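Local coordinates for CBS domain protein (PDB 2EF7), which is of unknown function but, as a paired CBS domain protein, may bind adenosine-type ligands in a regulatory role, at residues A89-L101 against L110-A122. Numbering follows the deposited sequence.
Sequences ALALMRQFNIRHL and LKGIISIRDITRA
L101 and I114 pair through both of their backbone amides. L101 N gives its hydrogen to I114 O at 2.9 Å, and I114 N returns one to L101 O at 3.1 Å, the straighter bond at 171°. One step on, H100 and S115 form the non-hydrogen-bonded pair of this antiparallel hairpin. There S115 CB lies obliquely against the H100 ring, 3.4 Å from CD2. H100 ND1 is hydrogen-bonded to E132 O of the second subunit.

R99 O then accepts from I116 N, in the first turn of helix 116-126, at 3.0 Å. S115 and D118 form a capping box at that helix start. S115 N donates to D118 OD2 at 2.8 Å, on the anti side of the carboxylate. S115 OG, with chi1 at 75°, sits where it accepts weakly from R117 N and D118 N. The other oxygen, D118 OD1, takes both end nitrogens of R121 in a salt bridge, the nearer being NH1 at 2.9 Å.

L101 and I114 turn their side chains to the other face of the sheet, toward helix 86-96. There I114 CG2 meets CE of selenomethionine M93 at 3.6 Å. M93, its chain extended beyond CG, also reaches I119 tip to tip. L90 CD1 touches I116 CD1 at 3.6 Å. These last two pairs join the two helices.

The strand-helix order fits the second CBS domain. At the strand-to-helix junction the amides are met by R99 O, D118 and S115, which ties the helix start to the neighbouring strand. Between these helix segments, contact is apolar alone.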
loop_
_atom_site.group_PDB
_atom_site.type_symbol
_atom_site.label_atom_id
_atom_site.label_comp_id
_atom_site.label_asym_id
_atom_site.label_seq_id
_atom_site.Cartn_x
_atom_site.Cartn_y
_atom_site.Cartn_z
ATOM N N ALA A 89 9.871 10.147 -14.649
ATOM C CA ALA A 89 10.180 10.325 -13.237
ATOM C C ALA A 89 10.632 8.967 -12.681
ATOM O O ALA A 89 11.568 8.888 -11.883
ATOM C CB ALA A 89 8.944 10.821 -12.487
ATOM N N LEU A 90 9.967 7.903 -13.121
ATOM C CA LEU A 90 10.299 6.553 -12.685
ATOM C C LEU A 90 11.727 6.178 -13.069
ATOM O O LEU A 90 12.479 5.619 -12.267
ATOM C CB LEU A 90 9.345 5.544 -13.316
ATOM C CG LEU A 90 9.592 4.094 -12.899
ATOM C CD1 LEU A 90 9.474 3.950 -11.392
ATOM C CD2 LEU A 90 8.583 3.201 -13.600
ATOM N N ALA A 91 12.101 6.473 -14.305
ATOM C CA ALA A 91 13.437 6.138 -14.760
ATOM C C ALA A 91 14.489 6.877 -13.944
ATOM O O ALA A 91 15.549 6.324 -13.654
ATOM C CB ALA A 91 13.586 6.462 -16.232
ATOM N N LEU A 92 14.191 8.118 -13.556
ATOM C CA LEU A 92 15.139 8.913 -12.784
ATOM C C LEU A 92 15.254 8.379 -11.357
ATOM O O LEU A 92 16.342 8.333 -10.793
ATOM C CB LEU A 92 14.713 10.389 -12.770
ATOM C CG LEU A 92 15.847 11.414 -12.724
ATOM C CD1 LEU A 92 16.774 11.184 -13.904
ATOM C CD2 LEU A 92 15.289 12.824 -12.772
HETATM N N MSE A 93 14.129 7.974 -10.778
HETATM C CA MSE A 93 14.131 7.423 -9.431
HETATM C C MSE A 93 14.978 6.141 -9.374
HETATM O O MSE A 93 15.824 5.986 -8.485
HETATM C CB MSE A 93 12.697 7.129 -8.982
HETATM C CG MSE A 93 11.898 8.373 -8.625
HETATM SE SE MSE A 93 10.023 8.007 -8.343
HETATM C CE MSE A 93 9.314 9.735 -8.832
ATOM N N ARG A 94 14.753 5.231 -10.321
ATOM C CA ARG A 94 15.508 3.977 -10.372
ATOM C C ARG A 94 16.992 4.275 -10.521
ATOM O O ARG A 94 17.822 3.752 -9.778
ATOM C CB ARG A 94 15.052 3.109 -11.551
ATOM C CG ARG A 94 13.624 2.581 -11.438
ATOM C CD ARG A 94 13.202 1.770 -12.668
ATOM N NE ARG A 94 13.983 0.544 -12.834
ATOM C CZ ARG A 94 13.740 -0.379 -13.760
ATOM N NH1 ARG A 94 14.503 -1.465 -13.840
ATOM N NH2 ARG A 94 12.731 -0.220 -14.608
ATOM N N GLN A 95 17.321 5.131 -11.483
ATOM C CA GLN A 95 18.709 5.500 -11.739
ATOM C C GLN A 95 19.451 5.978 -10.498
ATOM O O GLN A 95 20.611 5.634 -10.303
ATOM C CB GLN A 95 18.790 6.598 -12.811
ATOM C CG GLN A 95 20.218 6.922 -13.227
ATOM C CD GLN A 95 20.294 7.843 -14.432
ATOM O OE1 GLN A 95 19.569 7.662 -15.409
ATOM N NE2 GLN A 95 21.189 8.823 -14.377
ATOM N N PHE A 96 18.778 6.767 -9.664
ATOM C CA PHE A 96 19.391 7.316 -8.460
ATOM C C PHE A 96 18.942 6.649 -7.169
ATOM O O PHE A 96 19.223 7.138 -6.076
ATOM C CB PHE A 96 19.117 8.814 -8.403
ATOM C CG PHE A 96 19.866 9.593 -9.438
ATOM C CD1 PHE A 96 21.198 9.944 -9.230
ATOM C CD2 PHE A 96 19.270 9.920 -10.646
ATOM C CE1 PHE A 96 21.922 10.604 -10.212
ATOM C CE2 PHE A 96 19.987 10.581 -11.637
ATOM C CZ PHE A 96 21.315 10.924 -11.422
ATOM N N ASN A 97 18.237 5.532 -7.308
ATOM C CA ASN A 97 17.746 4.768 -6.166
ATOM C C ASN A 97 17.096 5.652 -5.103
ATOM O O ASN A 97 17.453 5.580 -3.927
ATOM C CB ASN A 97 18.900 3.959 -5.554
ATOM C CG ASN A 97 18.418 2.736 -4.782
ATOM O OD1 ASN A 97 17.661 1.911 -5.306
ATOM N ND2 ASN A 97 18.863 2.607 -3.535
ATOM N N ILE A 98 16.147 6.489 -5.520
ATOM C CA ILE A 98 15.438 7.371 -4.594
ATOM C C ILE A 98 13.921 7.303 -4.788
ATOM O O ILE A 98 13.434 7.083 -5.897
ATOM C CB ILE A 98 15.922 8.834 -4.721
ATOM C CG1 ILE A 98 15.860 9.286 -6.182
ATOM C CG2 ILE A 98 17.341 8.962 -4.169
ATOM C CD1 ILE A 98 16.363 10.703 -6.398
ATOM N N ARG A 99 13.190 7.504 -3.694
ATOM C CA ARG A 99 11.731 7.431 -3.664
ATOM C C ARG A 99 10.982 8.734 -3.898
ATOM O O ARG A 99 9.780 8.713 -4.140
ATOM C CB ARG A 99 11.284 6.836 -2.323
ATOM C CG ARG A 99 11.858 5.450 -2.073
ATOM C CD ARG A 99 11.639 4.942 -0.654
ATOM N NE ARG A 99 12.369 3.692 -0.448
ATOM C CZ ARG A 99 12.425 3.021 0.700
ATOM N NH1 ARG A 99 11.786 3.476 1.769
ATOM N NH2 ARG A 99 13.124 1.893 0.776
ATOM N N HIS A 100 11.671 9.865 -3.820
ATOM C CA HIS A 100 11.017 11.153 -4.020
ATOM C C HIS A 100 11.852 12.048 -4.924
ATOM O O HIS A 100 13.084 11.956 -4.942
ATOM C CB HIS A 100 10.792 11.873 -2.682
ATOM C CG HIS A 100 10.041 11.062 -1.674
ATOM N ND1 HIS A 100 10.653 10.129 -0.865
ATOM C CD2 HIS A 100 8.723 11.020 -1.368
ATOM C CE1 HIS A 100 9.743 9.546 -0.105
ATOM N NE2 HIS A 100 8.564 10.068 -0.391
ATOM N N LEU A 101 11.178 12.915 -5.671
ATOM C CA LEU A 101 11.859 13.828 -6.577
ATOM C C LEU A 101 11.236 15.209 -6.599
ATOM O O LEU A 101 10.030 15.344 -6.770
ATOM C CB LEU A 101 11.829 13.291 -8.011
ATOM C CG LEU A 101 12.868 12.286 -8.481
ATOM C CD1 LEU A 101 12.550 11.878 -9.912
ATOM C CD2 LEU A 101 14.245 12.909 -8.392
ATOM N N LEU A 110 10.830 25.362 -8.241
ATOM C CA LEU A 110 10.109 24.331 -7.501
ATOM C C LEU A 110 8.591 24.450 -7.666
ATOM O O LEU A 110 8.028 25.538 -7.514
ATOM C CB LEU A 110 10.481 24.414 -6.017
ATOM C CG LEU A 110 9.909 23.379 -5.046
ATOM C CD1 LEU A 110 10.346 21.960 -5.441
ATOM C CD2 LEU A 110 10.406 23.717 -3.644
ATOM N N LYS A 111 7.940 23.331 -7.991
ATOM C CA LYS A 111 6.485 23.296 -8.179
ATOM C C LYS A 111 5.814 22.219 -7.332
ATOM O O LYS A 111 4.632 22.322 -7.015
ATOM C CB LYS A 111 6.136 23.053 -9.657
ATOM C CG LYS A 111 6.412 24.233 -10.584
ATOM C CD LYS A 111 5.425 25.359 -10.326
ATOM C CE LYS A 111 5.850 26.641 -11.009
ATOM N NZ LYS A 111 4.889 27.745 -10.732
ATOM N N GLY A 112 6.560 21.177 -6.982
ATOM C CA GLY A 112 5.999 20.108 -6.179
ATOM C C GLY A 112 6.976 18.976 -5.914
ATOM O O GLY A 112 8.179 19.107 -6.164
ATOM N N ILE A 113 6.444 17.864 -5.413
ATOM C CA ILE A 113 7.213 16.666 -5.093
ATOM C C ILE A 113 6.431 15.457 -5.599
ATOM O O ILE A 113 5.228 15.369 -5.363
ATOM C CB ILE A 113 7.391 16.498 -3.555
ATOM C CG1 ILE A 113 8.273 17.611 -3.006
ATOM C CG2 ILE A 113 7.990 15.132 -3.236
ATOM C CD1 ILE A 113 9.649 17.640 -3.613
ATOM N N ILE A 114 7.114 14.546 -6.295
ATOM C CA ILE A 114 6.492 13.331 -6.828
ATOM C C ILE A 114 7.190 12.129 -6.195
ATOM O O ILE A 114 8.413 12.102 -6.096
ATOM C CB ILE A 114 6.622 13.240 -8.390
ATOM C CG1 ILE A 114 5.870 12.016 -8.916
ATOM C CG2 ILE A 114 8.076 13.131 -8.813
ATOM C CD1 ILE A 114 4.507 12.328 -9.455
ATOM N N SER A 115 6.418 11.138 -5.761
ATOM C CA SER A 115 7.002 9.962 -5.125
ATOM C C SER A 115 6.682 8.684 -5.884
ATOM O O SER A 115 5.770 8.642 -6.708
ATOM C CB SER A 115 6.484 9.823 -3.693
ATOM O OG SER A 115 5.152 9.341 -3.700
ATOM N N ILE A 116 7.438 7.637 -5.583
ATOM C CA ILE A 116 7.251 6.350 -6.224
ATOM C C ILE A 116 5.810 5.862 -6.051
ATOM O O ILE A 116 5.277 5.173 -6.920
ATOM C CB ILE A 116 8.232 5.303 -5.646
ATOM C CG1 ILE A 116 8.152 4.014 -6.465
ATOM C CG2 ILE A 116 7.930 5.055 -4.173
ATOM C CD1 ILE A 116 8.601 4.188 -7.901
ATOM N N ARG A 117 5.177 6.219 -4.938
ATOM C CA ARG A 117 3.795 5.805 -4.711
ATOM C C ARG A 117 2.862 6.551 -5.651
ATOM O O ARG A 117 1.819 6.021 -6.049
ATOM C CB ARG A 117 3.364 6.058 -3.263
ATOM C CG ARG A 117 4.114 5.237 -2.226
ATOM C CD ARG A 117 4.179 3.762 -2.606
ATOM N NE ARG A 117 4.756 2.950 -1.535
ATOM C CZ ARG A 117 5.312 1.754 -1.711
ATOM N NH1 ARG A 117 5.377 1.219 -2.924
ATOM N NH2 ARG A 117 5.800 1.089 -0.672
ATOM N N ASP A 118 3.227 7.789 -5.991
ATOM C CA ASP A 118 2.410 8.578 -6.908
ATOM C C ASP A 118 2.445 7.888 -8.271
ATOM O O ASP A 118 1.452 7.874 -8.996
ATOM C CB ASP A 118 2.950 10.002 -7.058
ATOM C CG ASP A 118 2.742 10.844 -5.817
ATOM O OD1 ASP A 118 1.612 10.844 -5.276
ATOM O OD2 ASP A 118 3.704 11.519 -5.392
ATOM N N ILE A 119 3.602 7.316 -8.603
ATOM C CA ILE A 119 3.786 6.629 -9.875
ATOM C C ILE A 119 2.919 5.377 -10.013
ATOM O O ILE A 119 2.261 5.186 -11.032
ATOM C CB ILE A 119 5.271 6.268 -10.087
ATOM C CG1 ILE A 119 6.095 7.564 -10.154
ATOM C CG2 ILE A 119 5.438 5.449 -11.367
ATOM C CD1 ILE A 119 7.567 7.360 -10.403
ATOM N N THR A 120 2.908 4.531 -8.991
ATOM C CA THR A 120 2.086 3.323 -9.046
ATOM C C THR A 120 0.599 3.666 -9.040
ATOM O O THR A 120 -0.209 2.936 -9.611
ATOM C CB THR A 120 2.387 2.375 -7.873
ATOM O OG1 THR A 120 2.338 3.103 -6.642
ATOM C CG2 THR A 120 3.756 1.744 -8.043
ATOM N N ARG A 121 0.231 4.768 -8.391
ATOM C CA ARG A 121 -1.168 5.176 -8.371
ATOM C C ARG A 121 -1.567 5.589 -9.784
ATOM O O ARG A 121 -2.678 5.301 -10.234
ATOM C CB ARG A 121 -1.392 6.354 -7.412
ATOM C CG ARG A 121 -2.823 6.887 -7.440
ATOM C CD ARG A 121 -3.114 7.883 -6.317
ATOM N NE ARG A 121 -2.690 9.253 -6.608
ATOM C CZ ARG A 121 -1.499 9.758 -6.303
ATOM N NH1 ARG A 121 -0.595 9.007 -5.692
ATOM N NH2 ARG A 121 -1.215 11.019 -6.604
ATOM N N ALA A 122 -0.653 6.273 -10.473
ATOM C CA ALA A 122 -0.890 6.712 -11.842
ATOM C C ALA A 122 -1.031 5.492 -12.758
ATOM O O ALA A 122 -1.818 5.502 -13.711
ATOM C CB ALA A 122 0.263 7.593 -12.317
#